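Local atomic coordinates of myosin-17 (Arabidopsis thaliana, PDB entry 7KFL), a protein that probably recruits organelles and other cargo through its globular tail, the cargo-binding domain of this plant class XI myosin motor. Residues L84-T95 with Q145-K156. Numbering follows the deposited sequence.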
ATOM      1  N   LEU A  84     -19.839  -0.756   0.029  1.00 54.07           N
ATOM      2  CA  LEU A  84     -20.885  -0.258  -0.905  1.00 54.49           C
ATOM      3  C   LEU A  84     -20.649  -0.854  -2.299  1.00 55.19           C
ATOM      4  O   LEU A  84     -21.630  -1.329  -2.901  1.00 54.54           O
ATOM      5  CB  LEU A  84     -20.884   1.274  -0.954  1.00 53.67           C
ATOM      6  CG  LEU A  84     -21.990   1.896  -1.809  1.00 53.65           C
ATOM      7  CD1 LEU A  84     -23.327   1.187  -1.609  1.00 53.57           C
ATOM      8  CD2 LEU A  84     -22.136   3.382  -1.508  1.00 53.87           C
ATOM      9  N   LEU A  85     -19.402  -0.826  -2.783  1.00 55.76           N
ATOM     10  CA  LEU A  85     -19.014  -1.366  -4.115  1.00 56.86           C
ATOM     11  C   LEU A  85     -19.263  -2.880  -4.156  1.00 57.97           C
ATOM     12  O   LEU A  85     -19.705  -3.368  -5.215  1.00 58.63           O
ATOM     13  CB  LEU A  85     -17.547  -1.031  -4.404  1.00 57.05           C
ATOM     14  CG  LEU A  85     -17.307   0.358  -4.990  1.00 57.67           C
ATOM     15  CD1 LEU A  85     -15.853   0.773  -4.839  1.00 57.51           C
ATOM     16  CD2 LEU A  85     -17.731   0.414  -6.451  1.00 57.97           C
ATOM     17  N   LEU A  86     -18.996  -3.584  -3.052  1.00 59.36           N
ATOM     18  CA  LEU A  86     -19.244  -5.046  -2.905  1.00 61.11           C
ATOM     19  C   LEU A  86     -20.735  -5.326  -3.137  1.00 61.24           C
ATOM     20  O   LEU A  86     -21.046  -6.273  -3.884  1.00 61.93           O
ATOM     21  CB  LEU A  86     -18.781  -5.492  -1.509  1.00 62.48           C
ATOM     22  CG  LEU A  86     -18.873  -6.985  -1.169  1.00 64.26           C
ATOM     23  CD1 LEU A  86     -20.085  -7.285  -0.300  1.00 64.58           C
ATOM     24  CD2 LEU A  86     -18.873  -7.866  -2.408  1.00 65.21           C
ATOM     25  N   LEU A  87     -21.616  -4.509  -2.549  1.00 60.63           N
ATOM     26  CA  LEU A  87     -23.093  -4.622  -2.690  1.00 60.53           C
ATOM     27  C   LEU A  87     -23.484  -4.310  -4.139  1.00 60.51           C
ATOM     28  O   LEU A  87     -24.221  -5.122  -4.734  1.00 61.55           O
ATOM     29  CB  LEU A  87     -23.780  -3.664  -1.711  1.00 60.34           C
ATOM     30  CG  LEU A  87     -23.519  -3.922  -0.227  1.00 60.40           C
ATOM     31  CD1 LEU A  87     -23.861  -2.696   0.606  1.00 59.84           C
ATOM     32  CD2 LEU A  87     -24.296  -5.135   0.261  1.00 61.27           C
ATOM     33  N   LEU A  88     -22.996  -3.187  -4.681  1.00 59.82           N
ATOM     34  CA  LEU A  88     -23.232  -2.742  -6.083  1.00 59.71           C
ATOM     35  C   LEU A  88     -22.758  -3.822  -7.065  1.00 61.23           C
ATOM     36  O   LEU A  88     -23.482  -4.074  -8.045  1.00 60.99           O
ATOM     37  CB  LEU A  88     -22.497  -1.421  -6.337  1.00 58.20           C
ATOM     38  CG  LEU A  88     -23.019  -0.196  -5.587  1.00 58.04           C
ATOM     39  CD1 LEU A  88     -22.322   1.064  -6.072  1.00 57.66           C
ATOM     40  CD2 LEU A  88     -24.527  -0.050  -5.728  1.00 58.49           C
ATOM     41  N   GLN A  89     -21.589  -4.423  -6.812  1.00 63.74           N
ATOM     42  CA  GLN A  89     -20.960  -5.462  -7.676  1.00 66.45           C
ATOM     43  C   GLN A  89     -21.883  -6.682  -7.786  1.00 68.53           C
ATOM     44  O   GLN A  89     -21.935  -7.272  -8.880  1.00 69.53           O
ATOM     45  CB  GLN A  89     -19.593  -5.866  -7.120  1.00 67.19           C
ATOM     46  CG  GLN A  89     -18.929  -7.020  -7.864  1.00 68.82           C
ATOM     47  CD  GLN A  89     -18.540  -6.672  -9.280  1.00 70.16           C
ATOM     48  OE1 GLN A  89     -18.341  -5.507  -9.624  1.00 70.92           O
ATOM     49  NE2 GLN A  89     -18.414  -7.689 -10.118  1.00 70.88           N
ATOM     50  N   ARG A  90     -22.573  -7.043  -6.699  1.00 70.48           N
ATOM     51  CA  ARG A  90     -23.427  -8.259  -6.604  1.00 72.86           C
ATOM     52  C   ARG A  90     -24.891  -7.925  -6.925  1.00 72.90           C
ATOM     53  O   ARG A  90     -25.708  -8.867  -6.929  1.00 73.55           O
ATOM     54  CB  ARG A  90     -23.323  -8.872  -5.204  1.00 75.19           C
ATOM     55  CG  ARG A  90     -21.957  -9.453  -4.868  1.00 77.21           C
ATOM     56  CD  ARG A  90     -21.930 -10.060  -3.476  1.00 79.30           C
ATOM     57  NE  ARG A  90     -20.604 -10.523  -3.078  1.00 81.06           N
ATOM     58  CZ  ARG A  90     -20.292 -11.009  -1.876  1.00 82.52           C
ATOM     59  NH1 ARG A  90     -21.211 -11.105  -0.928  1.00 83.62           N
ATOM     60  NH2 ARG A  90     -19.053 -11.396  -1.622  1.00 82.87           N
ATOM     61  N   THR A  91     -25.214  -6.654  -7.192  1.00 71.92           N
ATOM     62  CA  THR A  91     -26.603  -6.150  -7.387  1.00 71.77           C
ATOM     63  C   THR A  91     -26.811  -5.703  -8.842  1.00 71.79           C
ATOM     64  O   THR A  91     -27.616  -6.346  -9.542  1.00 71.88           O
ATOM     65  CB  THR A  91     -26.911  -5.018  -6.398  1.00 71.51           C
ATOM     66  OG1 THR A  91     -26.841  -5.567  -5.081  1.00 71.12           O
ATOM     67  CG2 THR A  91     -28.270  -4.386  -6.608  1.00 72.23           C
ATOM     68  N   LEU A  92     -26.118  -4.640  -9.269  1.00 71.05           N
ATOM     69  CA  LEU A  92     -26.336  -3.957 -10.576  1.00 70.63           C
ATOM     70  C   LEU A  92     -26.028  -4.921 -11.730  1.00 72.43           C
ATOM     71  O   LEU A  92     -24.866  -5.350 -11.841  1.00 72.73           O
ATOM     72  CB  LEU A  92     -25.445  -2.712 -10.667  1.00 68.87           C
ATOM     73  CG  LEU A  92     -25.552  -1.698  -9.526  1.00 67.58           C
ATOM     74  CD1 LEU A  92     -24.978  -0.355  -9.951  1.00 66.50           C
ATOM     75  CD2 LEU A  92     -26.985  -1.527  -9.046  1.00 67.49           C
ATOM     76  N   LYS A  93     -27.039  -5.248 -12.543  1.00 75.72           N
ATOM     77  CA  LYS A  93     -26.888  -5.911 -13.869  1.00 78.13           C
ATOM     78  C   LYS A  93     -26.670  -4.823 -14.927  1.00 78.72           C
ATOM     79  O   LYS A  93     -27.431  -3.835 -14.918  1.00 78.42           O
ATOM     80  CB  LYS A  93     -28.124  -6.746 -14.221  1.00 80.56           C
ATOM     81  CG  LYS A  93     -28.193  -8.142 -13.612  1.00 82.74           C
ATOM     82  CD  LYS A  93     -29.499  -8.857 -13.931  1.00 84.67           C
ATOM     83  CE  LYS A  93     -29.639 -10.223 -13.288  1.00 85.77           C
ATOM     84  NZ  LYS A  93     -29.398 -11.325 -14.251  1.00 86.63           N
ATOM     85  N   ALA A  94     -25.675  -5.000 -15.802  1.00 80.66           N
ATOM     86  CA  ALA A  94     -25.277  -4.027 -16.849  1.00 81.31           C
ATOM     87  C   ALA A  94     -26.355  -3.963 -17.938  1.00 82.19           C
ATOM     88  O   ALA A  94     -26.925  -5.021 -18.273  1.00 82.69           O
ATOM     89  CB  ALA A  94     -23.935  -4.404 -17.425  1.00 81.73           C
ATOM     90  N   THR A  95     -26.612  -2.759 -18.462  1.00 82.41           N
ATOM     91  CA  THR A  95     -27.602  -2.477 -19.537  1.00 83.49           C
ATOM     92  C   THR A  95     -26.966  -1.560 -20.588  1.00 83.09           C
ATOM     93  O   THR A  95     -25.972  -0.880 -20.260  1.00 80.48           O
ATOM     94  CB  THR A  95     -28.889  -1.861 -18.967  1.00 83.63           C
ATOM     95  OG1 THR A  95     -28.578  -0.594 -18.386  1.00 82.86           O
ATOM     96  CG2 THR A  95     -29.555  -2.741 -17.932  1.00 83.93           C
ATOM     97  N   GLN A 145     -30.652  -9.052  -7.749  1.00 94.93           N
ATOM     98  CA  GLN A 145     -30.130  -8.320  -8.934  1.00 91.81           C
ATOM     99  C   GLN A 145     -31.193  -7.334  -9.433  1.00 88.95           C
ATOM    100  O   GLN A 145     -32.377  -7.719  -9.478  1.00 89.26           O
ATOM    101  CB  GLN A 145     -29.754  -9.297 -10.050  1.00 92.59           C
ATOM    102  CG  GLN A 145     -28.638 -10.267  -9.681  1.00 93.88           C
ATOM    103  CD  GLN A 145     -27.297  -9.861 -10.243  1.00 94.67           C
ATOM    104  OE1 GLN A 145     -26.920 -10.254 -11.346  1.00 95.61           O
ATOM    105  NE2 GLN A 145     -26.552  -9.077  -9.479  1.00 94.72           N
ATOM    106  N   VAL A 146     -30.778  -6.112  -9.779  1.00 85.51           N
ATOM    107  CA  VAL A 146     -31.623  -5.082 -10.457  1.00 83.59           C
ATOM    108  C   VAL A 146     -30.893  -4.653 -11.735  1.00 81.78           C
ATOM    109  O   VAL A 146     -29.666  -4.449 -11.667  1.00 81.78           O
ATOM    110  CB  VAL A 146     -31.932  -3.884  -9.533  1.00 83.33           C
ATOM    111  CG1 VAL A 146     -32.260  -4.333  -8.116  1.00 83.54           C
ATOM    112  CG2 VAL A 146     -30.814  -2.849  -9.512  1.00 82.42           C
ATOM    113  N   GLU A 147     -31.609  -4.556 -12.860  1.00 80.01           N
ATOM    114  CA  GLU A 147     -31.050  -4.051 -14.143  1.00 78.55           C
ATOM    115  C   GLU A 147     -30.831  -2.541 -13.992  1.00 75.38           C
ATOM    116  O   GLU A 147     -31.810  -1.782 -14.121  1.00 76.22           O
ATOM    117  CB  GLU A 147     -31.953  -4.417 -15.325  1.00 80.08           C
ATOM    118  CG  GLU A 147     -31.973  -5.907 -15.629  1.00 81.68           C
ATOM    119  CD  GLU A 147     -32.520  -6.284 -16.997  1.00 83.55           C
ATOM    120  OE1 GLU A 147     -31.930  -5.850 -18.006  1.00 84.54           O
ATOM    121  OE2 GLU A 147     -33.536  -7.010 -17.051  1.00 84.34           O
ATOM    122  N   ALA A 148     -29.592  -2.146 -13.691  1.00 72.20           N
ATOM    123  CA  ALA A 148     -29.181  -0.758 -13.378  1.00 69.53           C
ATOM    124  C   ALA A 148     -29.296   0.114 -14.632  1.00 67.78           C
ATOM    125  O   ALA A 148     -28.848  -0.332 -15.705  1.00 68.34           O
ATOM    126  CB  ALA A 148     -27.773  -0.751 -12.840  1.00 69.55           C
ATOM    127  N   LYS A 149     -29.873   1.310 -14.487  1.00 65.40           N
ATOM    128  CA  LYS A 149     -29.927   2.355 -15.542  1.00 64.03           C
ATOM    129  C   LYS A 149     -28.615   3.145 -15.508  1.00 61.37           C
ATOM    130  O   LYS A 149     -27.780   2.860 -14.633  1.00 59.68           O
ATOM    131  CB  LYS A 149     -31.163   3.238 -15.346  1.00 65.48           C
ATOM    132  CG  LYS A 149     -32.500   2.519 -15.482  1.00 66.91           C
ATOM    133  CD  LYS A 149     -32.718   1.860 -16.833  1.00 68.67           C
ATOM    134  CE  LYS A 149     -34.049   1.146 -16.941  1.00 69.99           C
ATOM    135  NZ  LYS A 149     -34.034  -0.152 -16.224  1.00 71.03           N
ATOM    136  N   TYR A 150     -28.442   4.092 -16.435  1.00 60.72           N
ATOM    137  CA  TYR A 150     -27.138   4.731 -16.762  1.00 59.46           C
ATOM    138  C   TYR A 150     -26.611   5.542 -15.579  1.00 58.35           C
ATOM    139  O   TYR A 150     -25.412   5.513 -15.320  1.00 59.90           O
ATOM    140  CB  TYR A 150     -27.242   5.548 -18.055  1.00 59.65           C
ATOM    141  CG  TYR A 150     -27.502   4.720 -19.291  1.00 60.07           C
ATOM    142  CD1 TYR A 150     -26.928   3.467 -19.448  1.00 59.83           C
ATOM    143  CD2 TYR A 150     -28.316   5.189 -20.311  1.00 60.39           C
ATOM    144  CE1 TYR A 150     -27.158   2.700 -20.577  1.00 60.77           C
ATOM    145  CE2 TYR A 150     -28.557   4.434 -21.448  1.00 61.31           C
ATOM    146  CZ  TYR A 150     -27.977   3.185 -21.579  1.00 61.70           C
ATOM    147  OH  TYR A 150     -28.203   2.428 -22.689  1.00 63.28           O
ATOM    148  N   PRO A 151     -27.450   6.283 -14.817  1.00 57.24           N
ATOM    149  CA  PRO A 151     -26.959   6.994 -13.635  1.00 56.19           C
ATOM    150  C   PRO A 151     -26.259   6.072 -12.621  1.00 55.24           C
ATOM    151  O   PRO A 151     -25.260   6.482 -12.052  1.00 55.59           O
ATOM    152  CB  PRO A 151     -28.229   7.594 -13.015  1.00 56.50           C
ATOM    153  CG  PRO A 151     -29.182   7.717 -14.182  1.00 57.36           C
ATOM    154  CD  PRO A 151     -28.883   6.515 -15.055  1.00 57.37           C
ATOM    155  N   ALA A 152     -26.788   4.858 -12.440  1.00 54.21           N
ATOM    156  CA  ALA A 152     -26.328   3.857 -11.448  1.00 52.93           C
ATOM    157  C   ALA A 152     -25.010   3.213 -11.895  1.00 52.17           C
ATOM    158  O   ALA A 152     -24.157   2.966 -11.021  1.00 52.42           O
ATOM    159  CB  ALA A 152     -27.401   2.818 -11.238  1.00 53.44           C
ATOM    160  N   LEU A 153     -24.855   2.932 -13.192  1.00 52.14           N
ATOM    161  CA  LEU A 153     -23.633   2.299 -13.764  1.00 51.85           C
ATOM    162  C   LEU A 153     -22.469   3.295 -13.707  1.00 52.10           C
ATOM    163  O   LEU A 153     -21.329   2.848 -13.452  1.00 52.10           O
ATOM    164  CB  LEU A 153     -23.903   1.852 -15.204  1.00 51.98           C
ATOM    165  CG  LEU A 153     -24.970   0.771 -15.375  1.00 52.50           C
ATOM    166  CD1 LEU A 153     -25.264   0.537 -16.848  1.00 52.86           C
ATOM    167  CD2 LEU A 153     -24.555  -0.530 -14.701  1.00 52.50           C
ATOM    168  N   LEU A 154     -22.747   4.583 -13.937  1.00 52.09           N
ATOM    169  CA  LEU A 154     -21.752   5.685 -13.827  1.00 52.39           C
ATOM    170  C   LEU A 154     -21.296   5.807 -12.370  1.00 52.82           C
ATOM    171  O   LEU A 154     -20.099   6.075 -12.148  1.00 53.77           O
ATOM    172  CB  LEU A 154     -22.374   7.000 -14.309  1.00 52.48           C
ATOM    173  CG  LEU A 154     -21.445   8.215 -14.278  1.00 51.97           C
ATOM    174  CD1 LEU A 154     -20.302   8.051 -15.266  1.00 51.93           C
ATOM    175  CD2 LEU A 154     -22.208   9.499 -14.559  1.00 52.20           C
ATOM    176  N   PHE A 155     -22.224   5.628 -11.424  1.00 52.92           N
ATOM    177  CA  PHE A 155     -21.981   5.758  -9.962  1.00 52.50           C
ATOM    178  C   PHE A 155     -21.003   4.673  -9.497  1.00 52.72           C
ATOM    179  O   PHE A 155     -20.063   5.007  -8.748  1.00 53.45           O
ATOM    180  CB  PHE A 155     -23.290   5.679  -9.175  1.00 52.23           C
ATOM    181  CG  PHE A 155     -23.103   5.678  -7.680  1.00 52.34           C
ATOM    182  CD1 PHE A 155     -22.585   6.789  -7.031  1.00 52.04           C
ATOM    183  CD2 PHE A 155     -23.434   4.565  -6.921  1.00 52.05           C
ATOM    184  CE1 PHE A 155     -22.408   6.787  -5.655  1.00 51.81           C
ATOM    185  CE2 PHE A 155     -23.258   4.566  -5.547  1.00 51.39           C
ATOM    186  CZ  PHE A 155     -22.745   5.675  -4.915  1.00 51.16           C
ATOM    187  N   LYS A 156     -21.223   3.419  -9.908  1.00 52.61           N
ATOM    188  CA  LYS A 156     -20.326   2.276  -9.586  1.00 52.32           C
ATOM    189  C   LYS A 156     -18.912   2.603 -10.083  1.00 51.81           C
ATOM    190  O   LYS A 156     -17.951   2.377  -9.331  1.00 51.82           O
ATOM    191  CB  LYS A 156     -20.852   0.976 -10.204  1.00 52.60           C
ATOM    192  CG  LYS A 156     -19.908  -0.213 -10.088  1.00 53.30           C
ATOM    193  CD  LYS A 156     -20.600  -1.554 -10.190  1.00 54.35           C
ATOM    194  CE  LYS A 156     -19.678  -2.660 -10.656  1.00 55.41           C
ATOM    195  NZ  LYS A 156     -19.460  -2.610 -12.123  1.00 56.12           N
TER
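Leu92 and Lys93 pair with Val146 and Glu147 as a two-stranded parallel sheet, a short pairing in the otherwise mainly helical globular tail that ties the segment following helix 71-89 to the one leading into helix 150-186. The parallel register rests on three backbone bonds: Val146 N to Thr91 O, Lys93 N to Val146 O (2.9 Å, nearly straight at 175°) and Ala148 N to Lys93 O. Lys93 thus donates and accepts between Val146 and Ala148.

Helix segments 84-89 and 150-156 run at 136° to each other, their axes 11.1 Å apart at closest approach, and apolar side chains pack between them and beside the strands. Leu92 is central: its CB lies 3.7 Å from Ala148 CB, CD2 runs beside Val146 CG2, and CD1 reaches Ala152 CB. Deeper in, Leu88 CD1 comes within 3.7 Å of Phe155 CE2, while Leu84 CD2 meets the ring edge at CZ. Phe54 of helix 53-65 also meets this ring.

Polar side chains bind the margins. The bend at chi2 (-101°) brings the Gln145 amide to the backbone carbonyl of Arg90, where NE2 makes a weak, poorly aligned bond to Arg90 O (2.7 Å); the side chains of Lys93 and Gln145 cross at about a right angle, with Lys93 CE 3.3 Å from Gln145 OE1. At the other end, Thr95 OG1 donates to Ala148 O at 2.7 Å, in the carbonyl plane.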